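Local coordinates for protein isomaltodextranase (Arthrobacter globiformis, PDB 5AWO) that hydrolyses alpha-1,6-glucosidic linkages in dextran-like polysaccharides, releasing successive isomaltose units from the non-reducing ends of the chains, at residues F317-A320 / S321-A324. Numbering follows the deposited sequence. Where two conformers were deposited one is given.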
# COMPACT_ATOMS: atom_id res chain seq x y z
N PHE A 317 9.44 -8.60 -2.52
CA PHE A 317 10.62 -8.33 -3.31
C PHE A 317 10.58 -9.02 -4.65
O PHE A 317 10.09 -10.15 -4.74
CB PHE A 317 11.88 -8.81 -2.58
CG PHE A 317 12.03 -8.22 -1.21
CD1 PHE A 317 11.92 -6.84 -1.02
CD2 PHE A 317 12.29 -9.01 -0.12
CE1 PHE A 317 12.05 -6.29 0.26
CE2 PHE A 317 12.43 -8.46 1.15
CZ PHE A 317 12.29 -7.10 1.34
N MET A 318 11.02 -8.28 -5.67
CA MET A 318 11.18 -8.82 -7.02
C MET A 318 12.57 -9.43 -7.16
O MET A 318 13.58 -8.75 -6.96
CB MET A 318 10.93 -7.74 -8.07
CG MET A 318 9.50 -7.28 -8.08
SD MET A 318 9.12 -6.11 -9.38
CE MET A 318 9.88 -4.64 -8.71
N ARG A 319 12.60 -10.71 -7.52
CA ARG A 319 13.85 -11.46 -7.68
C ARG A 319 13.88 -11.95 -9.16
O ARG A 319 13.47 -13.06 -9.50
CB ARG A 319 13.94 -12.60 -6.69
CG ARG A 319 13.85 -12.17 -5.21
CD ARG A 319 14.29 -13.28 -4.26
NE ARG A 319 15.70 -13.51 -4.46
CZ ARG A 319 16.36 -14.64 -4.22
NH1 ARG A 319 15.81 -15.67 -3.60
NH2 ARG A 319 17.63 -14.70 -4.59
N ALA A 320 14.23 -11.03 -10.04
CA ALA A 320 14.02 -11.29 -11.49
C ALA A 320 14.70 -12.56 -11.97
O ALA A 320 14.14 -13.33 -12.77
CB ALA A 320 14.48 -10.11 -12.33
N SER A 321 15.92 -12.79 -11.51
CA SER A 321 16.74 -13.94 -11.94
C SER A 321 16.20 -15.27 -11.47
O SER A 321 16.64 -16.33 -11.93
CB SER A 321 18.17 -13.81 -11.42
OG SER A 321 18.22 -14.15 -10.05
N THR A 322 15.26 -15.25 -10.52
CA THR A 322 14.69 -16.50 -10.02
C THR A 322 13.57 -17.08 -10.87
O THR A 322 13.11 -18.18 -10.59
CB THR A 322 14.17 -16.37 -8.57
OG1 THR A 322 13.01 -15.53 -8.52
CG2 THR A 322 15.26 -15.84 -7.65
N PHE A 323 13.09 -16.31 -11.84
CA PHE A 323 12.04 -16.75 -12.74
C PHE A 323 12.62 -17.51 -13.93
O PHE A 323 13.82 -17.42 -14.21
CB PHE A 323 11.16 -15.57 -13.17
CG PHE A 323 10.30 -15.05 -12.04
CD1 PHE A 323 10.80 -14.14 -11.10
CD2 PHE A 323 9.02 -15.52 -11.86
CE1 PHE A 323 10.00 -13.73 -10.02
CE2 PHE A 323 8.24 -15.11 -10.81
CZ PHE A 323 8.72 -14.21 -9.88
N ALA A 324 11.75 -18.21 -14.65
CA ALA A 324 12.15 -19.18 -15.67
C ALA A 324 12.20 -18.58 -17.05
O ALA A 324 12.78 -19.18 -17.95
CB ALA A 324 11.20 -20.35 -15.64
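With chi1 at 69°, T322 tucks OG1 between its own backbone N and carbonyl carbon and swings CG2 back toward R319, whose chain is bent at chi3 (66°). The two side chains meet across a 3-10 turn in the loop between strand 312-314 of the TIM barrel and helix 326-339. R319 O is gripped twice: T322 OG1 donates to it at 2.7 Å, in the carbonyl plane on a lone pair, while T322 N, 3.0 Å from R319 O, comes in from above that plane. One step on, F323 N repeats the i to i+3 pattern with a long but straight bond to A320 O (3.3 Å, 165°). T322 OG1 is also hydrogen-bonded to G274 N, and R319 NH1 to D271 O, tying the turn to the connection from strand 263-265 into helix 274-279. A valine in place of T322 would probably cost R319 O its in-plane hydroxyl bond and leave G274 N without this partner. A320 N and S321 N are held by the carboxylate of D347. The F323 ring presents its edge to A320 O, with CD1 3.3 Å from R319 O, and T322 CG2 sits centrally over one guanidinium face, 3.8 Å from R319 CZ.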